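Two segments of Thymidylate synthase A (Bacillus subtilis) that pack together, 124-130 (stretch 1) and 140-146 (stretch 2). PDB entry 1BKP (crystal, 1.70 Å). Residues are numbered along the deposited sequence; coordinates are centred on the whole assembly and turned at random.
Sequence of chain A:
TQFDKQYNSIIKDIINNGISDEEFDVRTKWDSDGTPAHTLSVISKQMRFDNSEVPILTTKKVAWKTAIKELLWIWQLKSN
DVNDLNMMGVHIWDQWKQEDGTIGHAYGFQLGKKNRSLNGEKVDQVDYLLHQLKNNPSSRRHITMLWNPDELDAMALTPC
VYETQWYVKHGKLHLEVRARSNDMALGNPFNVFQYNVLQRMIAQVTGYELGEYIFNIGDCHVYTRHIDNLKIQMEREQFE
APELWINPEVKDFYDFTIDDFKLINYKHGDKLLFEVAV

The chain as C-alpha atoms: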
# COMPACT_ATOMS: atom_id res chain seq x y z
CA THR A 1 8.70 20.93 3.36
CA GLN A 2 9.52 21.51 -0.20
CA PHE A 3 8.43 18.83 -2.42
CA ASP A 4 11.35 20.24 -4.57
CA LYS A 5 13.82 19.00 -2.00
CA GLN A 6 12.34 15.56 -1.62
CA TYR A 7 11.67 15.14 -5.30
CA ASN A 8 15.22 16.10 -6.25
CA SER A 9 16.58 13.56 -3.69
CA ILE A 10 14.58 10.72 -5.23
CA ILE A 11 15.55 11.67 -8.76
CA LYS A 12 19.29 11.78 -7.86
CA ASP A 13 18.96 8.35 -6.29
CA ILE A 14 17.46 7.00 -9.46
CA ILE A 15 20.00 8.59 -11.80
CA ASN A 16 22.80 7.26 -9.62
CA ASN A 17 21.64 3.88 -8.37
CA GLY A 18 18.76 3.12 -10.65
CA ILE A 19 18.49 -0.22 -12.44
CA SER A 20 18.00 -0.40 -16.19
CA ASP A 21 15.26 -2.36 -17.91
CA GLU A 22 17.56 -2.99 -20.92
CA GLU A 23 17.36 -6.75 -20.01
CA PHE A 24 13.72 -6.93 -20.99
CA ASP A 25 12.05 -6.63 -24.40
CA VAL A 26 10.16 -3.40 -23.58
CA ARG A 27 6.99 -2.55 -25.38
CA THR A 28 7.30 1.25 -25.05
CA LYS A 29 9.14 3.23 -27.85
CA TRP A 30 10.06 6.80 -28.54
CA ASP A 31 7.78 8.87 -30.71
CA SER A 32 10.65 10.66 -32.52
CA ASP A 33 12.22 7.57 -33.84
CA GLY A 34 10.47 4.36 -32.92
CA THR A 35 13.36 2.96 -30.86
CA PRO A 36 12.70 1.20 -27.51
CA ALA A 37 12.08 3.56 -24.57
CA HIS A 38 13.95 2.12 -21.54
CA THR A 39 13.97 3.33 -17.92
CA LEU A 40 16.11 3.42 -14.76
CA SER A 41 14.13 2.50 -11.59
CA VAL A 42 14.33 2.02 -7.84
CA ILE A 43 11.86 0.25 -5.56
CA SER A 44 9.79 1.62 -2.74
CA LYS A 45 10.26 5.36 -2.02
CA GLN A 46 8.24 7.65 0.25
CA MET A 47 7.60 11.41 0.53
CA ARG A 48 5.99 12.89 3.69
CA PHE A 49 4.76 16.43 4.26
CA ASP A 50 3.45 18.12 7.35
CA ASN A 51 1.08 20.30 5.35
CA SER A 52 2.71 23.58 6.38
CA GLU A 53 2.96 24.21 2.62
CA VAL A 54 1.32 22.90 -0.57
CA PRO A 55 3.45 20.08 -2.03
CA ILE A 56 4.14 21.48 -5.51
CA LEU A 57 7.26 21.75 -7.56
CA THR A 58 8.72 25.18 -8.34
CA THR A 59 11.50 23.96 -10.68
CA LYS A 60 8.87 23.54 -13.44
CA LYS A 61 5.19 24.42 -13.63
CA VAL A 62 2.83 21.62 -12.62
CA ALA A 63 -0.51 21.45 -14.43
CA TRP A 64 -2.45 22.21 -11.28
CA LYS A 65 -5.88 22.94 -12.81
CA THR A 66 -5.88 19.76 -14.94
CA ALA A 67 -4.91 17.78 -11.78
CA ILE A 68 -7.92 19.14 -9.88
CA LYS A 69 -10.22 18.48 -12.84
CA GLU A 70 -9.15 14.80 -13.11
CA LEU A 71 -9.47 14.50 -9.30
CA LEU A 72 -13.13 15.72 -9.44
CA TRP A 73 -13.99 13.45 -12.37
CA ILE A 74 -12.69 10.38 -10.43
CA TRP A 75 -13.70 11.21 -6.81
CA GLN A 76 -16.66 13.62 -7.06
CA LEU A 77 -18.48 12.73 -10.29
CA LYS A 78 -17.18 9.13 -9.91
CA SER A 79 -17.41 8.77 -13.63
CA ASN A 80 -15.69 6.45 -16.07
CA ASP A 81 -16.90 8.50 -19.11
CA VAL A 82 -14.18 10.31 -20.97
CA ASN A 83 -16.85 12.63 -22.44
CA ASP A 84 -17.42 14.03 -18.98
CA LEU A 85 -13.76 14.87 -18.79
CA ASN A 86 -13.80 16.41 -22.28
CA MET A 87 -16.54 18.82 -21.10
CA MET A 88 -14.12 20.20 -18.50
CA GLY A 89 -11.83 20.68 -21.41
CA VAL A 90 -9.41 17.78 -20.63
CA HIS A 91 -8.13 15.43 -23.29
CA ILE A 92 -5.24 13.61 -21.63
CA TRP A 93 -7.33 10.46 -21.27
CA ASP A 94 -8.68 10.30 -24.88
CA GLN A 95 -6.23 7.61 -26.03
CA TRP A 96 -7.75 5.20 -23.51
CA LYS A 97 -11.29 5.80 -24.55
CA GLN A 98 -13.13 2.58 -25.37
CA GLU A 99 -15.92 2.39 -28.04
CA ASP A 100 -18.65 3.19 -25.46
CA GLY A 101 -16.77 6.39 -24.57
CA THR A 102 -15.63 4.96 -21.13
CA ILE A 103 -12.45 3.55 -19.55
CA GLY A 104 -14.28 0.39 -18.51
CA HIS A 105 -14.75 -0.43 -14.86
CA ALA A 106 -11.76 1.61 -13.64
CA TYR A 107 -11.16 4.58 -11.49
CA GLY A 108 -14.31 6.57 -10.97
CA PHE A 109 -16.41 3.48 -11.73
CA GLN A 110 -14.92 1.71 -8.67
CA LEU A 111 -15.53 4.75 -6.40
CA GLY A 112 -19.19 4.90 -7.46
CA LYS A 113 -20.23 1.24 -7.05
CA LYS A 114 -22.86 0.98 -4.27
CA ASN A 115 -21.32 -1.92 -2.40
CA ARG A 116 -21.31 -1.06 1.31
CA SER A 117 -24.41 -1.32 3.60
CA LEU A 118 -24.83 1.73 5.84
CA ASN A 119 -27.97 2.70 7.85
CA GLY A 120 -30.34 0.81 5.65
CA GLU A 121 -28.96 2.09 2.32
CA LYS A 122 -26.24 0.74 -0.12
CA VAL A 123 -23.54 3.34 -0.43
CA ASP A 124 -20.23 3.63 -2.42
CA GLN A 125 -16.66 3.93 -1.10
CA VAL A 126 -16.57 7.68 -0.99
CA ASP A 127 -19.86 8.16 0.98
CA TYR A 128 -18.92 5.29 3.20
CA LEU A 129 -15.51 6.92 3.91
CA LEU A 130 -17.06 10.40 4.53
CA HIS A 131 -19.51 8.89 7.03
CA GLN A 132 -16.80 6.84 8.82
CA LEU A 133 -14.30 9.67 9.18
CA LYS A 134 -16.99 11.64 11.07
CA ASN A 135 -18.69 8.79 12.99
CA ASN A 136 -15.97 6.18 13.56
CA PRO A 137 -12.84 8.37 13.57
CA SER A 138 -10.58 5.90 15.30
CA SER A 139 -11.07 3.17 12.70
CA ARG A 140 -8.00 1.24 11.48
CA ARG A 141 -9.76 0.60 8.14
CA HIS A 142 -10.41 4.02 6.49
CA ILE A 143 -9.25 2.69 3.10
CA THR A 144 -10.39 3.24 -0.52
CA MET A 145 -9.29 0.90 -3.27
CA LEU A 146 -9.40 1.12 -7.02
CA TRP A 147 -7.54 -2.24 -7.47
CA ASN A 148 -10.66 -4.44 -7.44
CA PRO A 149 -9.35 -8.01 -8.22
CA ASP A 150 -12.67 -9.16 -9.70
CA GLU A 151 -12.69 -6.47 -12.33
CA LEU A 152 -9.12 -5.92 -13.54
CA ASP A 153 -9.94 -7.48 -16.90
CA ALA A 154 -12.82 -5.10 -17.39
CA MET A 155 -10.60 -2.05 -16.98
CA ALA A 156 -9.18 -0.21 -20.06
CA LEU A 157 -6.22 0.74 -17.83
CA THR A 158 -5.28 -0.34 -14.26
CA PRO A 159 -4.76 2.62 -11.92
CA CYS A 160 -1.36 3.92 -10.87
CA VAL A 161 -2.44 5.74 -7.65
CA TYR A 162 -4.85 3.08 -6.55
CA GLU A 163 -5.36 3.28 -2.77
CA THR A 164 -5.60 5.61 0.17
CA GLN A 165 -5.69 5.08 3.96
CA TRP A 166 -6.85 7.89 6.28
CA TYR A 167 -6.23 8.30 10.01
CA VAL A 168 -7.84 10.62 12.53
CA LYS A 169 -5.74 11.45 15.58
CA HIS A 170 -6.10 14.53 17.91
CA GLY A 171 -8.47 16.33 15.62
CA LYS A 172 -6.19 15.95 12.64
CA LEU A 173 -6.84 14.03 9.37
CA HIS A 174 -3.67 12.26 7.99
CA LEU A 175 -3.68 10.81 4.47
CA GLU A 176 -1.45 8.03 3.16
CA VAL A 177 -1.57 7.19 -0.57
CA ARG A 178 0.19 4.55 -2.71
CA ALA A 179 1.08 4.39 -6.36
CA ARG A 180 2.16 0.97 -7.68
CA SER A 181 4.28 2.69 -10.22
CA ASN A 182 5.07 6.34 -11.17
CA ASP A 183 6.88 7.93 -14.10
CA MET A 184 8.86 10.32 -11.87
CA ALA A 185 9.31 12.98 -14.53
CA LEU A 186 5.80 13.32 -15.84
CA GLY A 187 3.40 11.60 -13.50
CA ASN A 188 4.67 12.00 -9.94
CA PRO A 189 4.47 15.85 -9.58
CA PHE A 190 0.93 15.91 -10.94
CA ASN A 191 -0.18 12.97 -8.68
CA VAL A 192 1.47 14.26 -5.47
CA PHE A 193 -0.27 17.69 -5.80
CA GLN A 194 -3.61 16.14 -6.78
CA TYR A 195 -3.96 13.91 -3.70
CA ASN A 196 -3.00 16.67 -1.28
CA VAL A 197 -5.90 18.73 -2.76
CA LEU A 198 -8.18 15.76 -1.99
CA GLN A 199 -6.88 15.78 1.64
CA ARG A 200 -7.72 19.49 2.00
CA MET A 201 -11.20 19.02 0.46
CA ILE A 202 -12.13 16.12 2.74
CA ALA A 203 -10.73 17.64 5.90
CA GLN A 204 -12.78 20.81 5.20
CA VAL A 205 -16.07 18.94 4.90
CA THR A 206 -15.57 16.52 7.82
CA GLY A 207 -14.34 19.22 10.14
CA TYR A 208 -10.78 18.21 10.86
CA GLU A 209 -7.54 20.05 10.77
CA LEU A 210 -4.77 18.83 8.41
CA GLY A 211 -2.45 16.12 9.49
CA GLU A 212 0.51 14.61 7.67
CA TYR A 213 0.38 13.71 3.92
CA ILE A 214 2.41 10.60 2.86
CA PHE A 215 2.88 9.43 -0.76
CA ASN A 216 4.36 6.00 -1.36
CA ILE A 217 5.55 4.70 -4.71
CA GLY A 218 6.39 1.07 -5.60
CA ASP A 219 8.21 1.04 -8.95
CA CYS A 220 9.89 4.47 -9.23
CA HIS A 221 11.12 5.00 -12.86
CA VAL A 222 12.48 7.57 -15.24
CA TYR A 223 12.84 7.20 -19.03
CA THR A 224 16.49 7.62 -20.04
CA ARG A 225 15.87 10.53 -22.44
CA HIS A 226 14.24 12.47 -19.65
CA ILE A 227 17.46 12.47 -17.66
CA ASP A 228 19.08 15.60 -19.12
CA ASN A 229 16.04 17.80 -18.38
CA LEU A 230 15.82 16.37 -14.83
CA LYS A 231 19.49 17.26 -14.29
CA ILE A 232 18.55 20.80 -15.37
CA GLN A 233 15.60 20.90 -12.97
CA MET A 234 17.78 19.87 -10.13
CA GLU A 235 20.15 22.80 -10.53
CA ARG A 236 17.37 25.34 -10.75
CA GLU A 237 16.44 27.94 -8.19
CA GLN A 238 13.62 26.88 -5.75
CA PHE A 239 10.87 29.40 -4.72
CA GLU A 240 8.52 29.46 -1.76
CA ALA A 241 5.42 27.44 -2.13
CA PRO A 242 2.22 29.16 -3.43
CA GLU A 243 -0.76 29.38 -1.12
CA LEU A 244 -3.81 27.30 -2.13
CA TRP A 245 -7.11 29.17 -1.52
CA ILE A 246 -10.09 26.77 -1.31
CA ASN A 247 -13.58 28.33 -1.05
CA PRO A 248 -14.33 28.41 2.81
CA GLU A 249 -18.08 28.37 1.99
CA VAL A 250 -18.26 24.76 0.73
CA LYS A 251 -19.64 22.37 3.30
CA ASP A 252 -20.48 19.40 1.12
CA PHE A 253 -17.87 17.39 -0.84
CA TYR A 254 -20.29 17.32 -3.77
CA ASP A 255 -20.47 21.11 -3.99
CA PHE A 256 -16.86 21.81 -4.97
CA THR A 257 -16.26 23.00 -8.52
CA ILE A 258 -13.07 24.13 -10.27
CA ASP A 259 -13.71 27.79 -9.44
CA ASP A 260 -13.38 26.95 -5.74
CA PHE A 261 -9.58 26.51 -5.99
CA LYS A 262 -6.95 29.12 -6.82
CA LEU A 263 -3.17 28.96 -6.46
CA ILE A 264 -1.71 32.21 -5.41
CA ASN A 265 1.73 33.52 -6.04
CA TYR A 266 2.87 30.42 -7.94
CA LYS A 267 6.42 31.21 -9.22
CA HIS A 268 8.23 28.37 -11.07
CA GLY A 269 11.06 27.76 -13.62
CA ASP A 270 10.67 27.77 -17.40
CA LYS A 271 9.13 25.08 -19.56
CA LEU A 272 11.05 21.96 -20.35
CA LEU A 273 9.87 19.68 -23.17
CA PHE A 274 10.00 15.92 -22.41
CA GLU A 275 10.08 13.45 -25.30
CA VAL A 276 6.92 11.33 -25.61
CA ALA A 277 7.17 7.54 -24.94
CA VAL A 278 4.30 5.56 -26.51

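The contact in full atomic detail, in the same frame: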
# COMPACT_ATOMS: atom_id res chain seq x y z
N ASP A 124 -21.53 3.90 -1.76
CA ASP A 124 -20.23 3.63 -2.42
C ASP A 124 -19.04 3.92 -1.45
O ASP A 124 -19.22 4.35 -0.28
CB ASP A 124 -20.15 4.42 -3.78
CG ASP A 124 -20.15 5.93 -3.59
OD1 ASP A 124 -19.52 6.48 -2.62
OD2 ASP A 124 -20.83 6.60 -4.40
N GLN A 125 -17.82 3.73 -1.95
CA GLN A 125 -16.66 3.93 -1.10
C GLN A 125 -16.46 5.32 -0.61
O GLN A 125 -15.89 5.52 0.44
CB GLN A 125 -15.40 3.53 -1.90
CG GLN A 125 -15.26 1.99 -2.14
CD GLN A 125 -13.88 1.67 -2.73
OE1 GLN A 125 -12.83 2.01 -2.08
NE2 GLN A 125 -13.84 1.13 -3.96
N VAL A 126 -16.83 6.32 -1.40
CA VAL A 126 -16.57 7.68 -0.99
C VAL A 126 -17.60 8.08 0.12
O VAL A 126 -17.19 8.61 1.16
CB VAL A 126 -16.69 8.63 -2.19
CG1 VAL A 126 -16.50 10.08 -1.75
CG2 VAL A 126 -15.67 8.24 -3.29
N ASP A 127 -18.90 7.83 -0.08
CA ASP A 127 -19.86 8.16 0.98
C ASP A 127 -19.65 7.33 2.22
O ASP A 127 -19.80 7.85 3.35
CB ASP A 127 -21.28 7.95 0.45
CG ASP A 127 -21.67 9.01 -0.57
OD1 ASP A 127 -21.17 10.17 -0.49
OD2 ASP A 127 -22.42 8.63 -1.49
N TYR A 128 -19.14 6.10 2.05
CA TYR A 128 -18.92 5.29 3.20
C TYR A 128 -17.73 5.92 3.99
O TYR A 128 -17.77 6.15 5.21
CB TYR A 128 -18.55 3.86 2.79
CG TYR A 128 -18.41 2.98 4.00
CD1 TYR A 128 -19.54 2.43 4.62
CD2 TYR A 128 -17.16 2.73 4.56
CE1 TYR A 128 -19.43 1.65 5.74
CE2 TYR A 128 -17.04 1.95 5.68
CZ TYR A 128 -18.17 1.40 6.24
OH TYR A 128 -17.95 0.48 7.22
N LEU A 129 -16.67 6.29 3.25
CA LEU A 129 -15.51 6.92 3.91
C LEU A 129 -15.92 8.23 4.60
O LEU A 129 -15.54 8.46 5.77
CB LEU A 129 -14.45 7.29 2.81
CG LEU A 129 -13.22 8.15 3.34
CD1 LEU A 129 -12.39 7.32 4.35
CD2 LEU A 129 -12.31 8.72 2.19
N LEU A 130 -16.70 9.08 3.93
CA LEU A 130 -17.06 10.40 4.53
C LEU A 130 -17.81 10.20 5.87
O LEU A 130 -17.44 10.81 6.93
CB LEU A 130 -17.92 11.20 3.56
CG LEU A 130 -17.09 11.85 2.43
CD1 LEU A 130 -18.05 12.47 1.51
CD2 LEU A 130 -16.01 12.91 2.86
N ARG A 140 -9.27 1.64 12.09
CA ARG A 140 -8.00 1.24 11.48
C ARG A 140 -8.23 0.71 10.04
O ARG A 140 -7.30 0.10 9.47
CB ARG A 140 -7.35 0.14 12.33
CG ARG A 140 -6.92 0.78 13.61
CD ARG A 140 -6.17 -0.16 14.49
NE ARG A 140 -5.88 0.49 15.76
CZ ARG A 140 -6.23 -0.01 16.93
NH1 ARG A 140 -6.81 -1.19 17.01
NH2 ARG A 140 -5.91 0.66 18.03
N ARG A 141 -9.39 1.04 9.47
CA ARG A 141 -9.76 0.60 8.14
C ARG A 141 -10.35 1.70 7.25
O ARG A 141 -11.26 1.41 6.49
CB ARG A 141 -10.86 -0.49 8.29
CG ARG A 141 -10.49 -1.67 9.12
CD ARG A 141 -11.69 -2.30 9.79
NE ARG A 141 -12.90 -2.28 9.00
CZ ARG A 141 -14.11 -2.04 9.50
NH1 ARG A 141 -14.27 -1.83 10.81
NH2 ARG A 141 -15.17 -2.03 8.71
N HIS A 142 -9.86 2.93 7.33
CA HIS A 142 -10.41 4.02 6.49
C HIS A 142 -9.60 3.91 5.18
O HIS A 142 -8.53 4.57 5.05
CB HIS A 142 -10.05 5.37 7.11
CG HIS A 142 -10.87 5.72 8.32
ND1 HIS A 142 -12.25 5.56 8.37
CD2 HIS A 142 -10.52 6.36 9.47
CE1 HIS A 142 -12.72 6.08 9.49
NE2 HIS A 142 -11.68 6.57 10.17
N ILE A 143 -9.99 2.96 4.33
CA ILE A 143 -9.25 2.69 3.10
C ILE A 143 -10.12 2.76 1.81
O ILE A 143 -11.30 2.43 1.90
CB ILE A 143 -8.73 1.23 3.17
CG1 ILE A 143 -7.65 1.08 4.27
CG2 ILE A 143 -8.28 0.72 1.73
CD1 ILE A 143 -7.31 -0.33 4.55
N THR A 144 -9.61 3.32 0.70
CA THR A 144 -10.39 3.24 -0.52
C THR A 144 -9.43 2.46 -1.40
O THR A 144 -8.18 2.59 -1.21
CB THR A 144 -10.69 4.57 -1.19
OG1 THR A 144 -9.48 5.31 -1.46
CG2 THR A 144 -11.56 5.40 -0.28
N MET A 145 -10.00 1.84 -2.41
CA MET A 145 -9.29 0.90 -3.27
C MET A 145 -9.83 0.89 -4.63
O MET A 145 -11.03 0.51 -4.82
CB MET A 145 -9.55 -0.55 -2.65
CG MET A 145 -8.82 -1.76 -3.34
SD MET A 145 -7.10 -1.47 -3.44
CE MET A 145 -6.64 -1.35 -1.71
N LEU A 146 -8.97 1.18 -5.60
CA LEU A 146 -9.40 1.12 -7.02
C LEU A 146 -8.96 -0.19 -7.64
O LEU A 146 -9.55 -0.57 -8.67
CB LEU A 146 -8.76 2.23 -7.82
CG LEU A 146 -9.00 3.67 -7.40
CD1 LEU A 146 -8.25 4.76 -8.25
CD2 LEU A 146 -10.55 3.88 -7.41
O HOH W 1 -14.63 3.17 1.81

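The helix that begins at Gln125 lies alongside the strand 143-145 and runs almost exactly antiparallel to it, with 174° between their N-to-C directions and 9.0 Å between the axes at closest approach. Across the contact, Gln125 lies nearest Thr144 by CA (6.3 Å between Gln125 CA and Thr144 CA), and Leu129, one helical turn on, lies nearest His142 (6.4 Å between Leu129 CA and His142 CA); these two helix residues provide most of the helix's share of the contact, which buries 305 Å² over both sides, and Thr144 covers the most on the strand side.

Gln125 supplies the polar half. Its CA-to-CB bond points toward the strand, and with chi1 m and chi2 t the side chain reaches far enough for its amide to meet the backbone of Met145 twice. Met145 N donates to Gln125 OE1 at 2.9 Å, and Gln125 NE2 donates to Met145 O at 3.0 Å. A carboxamide can accept and donate at once, so this one group pairs with both the NH and the CO of the same residue, making contacts resembling those of a neighbouring strand. The approach also brings Gln125 OE1 to 3.1 Å from Thr144 CA, which packs the amide closely against the main chain.

Leu129 supplies the apolar half. Its CA-to-CB bond points sideways, but the end of the side chain comes nearer the strand, where its two methyl groups separate: Leu129 CD1 lies 4.1 Å from His142 CB, and Leu129 CD2 lies 4.2 Å from Thr144 CG2. Thr144 thus packs against both helix residues through its carbon atoms, while its hydroxyl is hydrogen-bonded elsewhere in the structure. Tyr128 OH approaches Arg141 NH2 only to 4.0 Å, a loose contact.

The start of the helix is secured by Asp124, the N-cap, whose OD1 accepts from Asp127 N at 2.9 Å and, weakly, from Val126 N at 3.0 Å. Capping satisfies amides that the first turn leaves without backbone acceptors, right beside the glutamine that grips the strand.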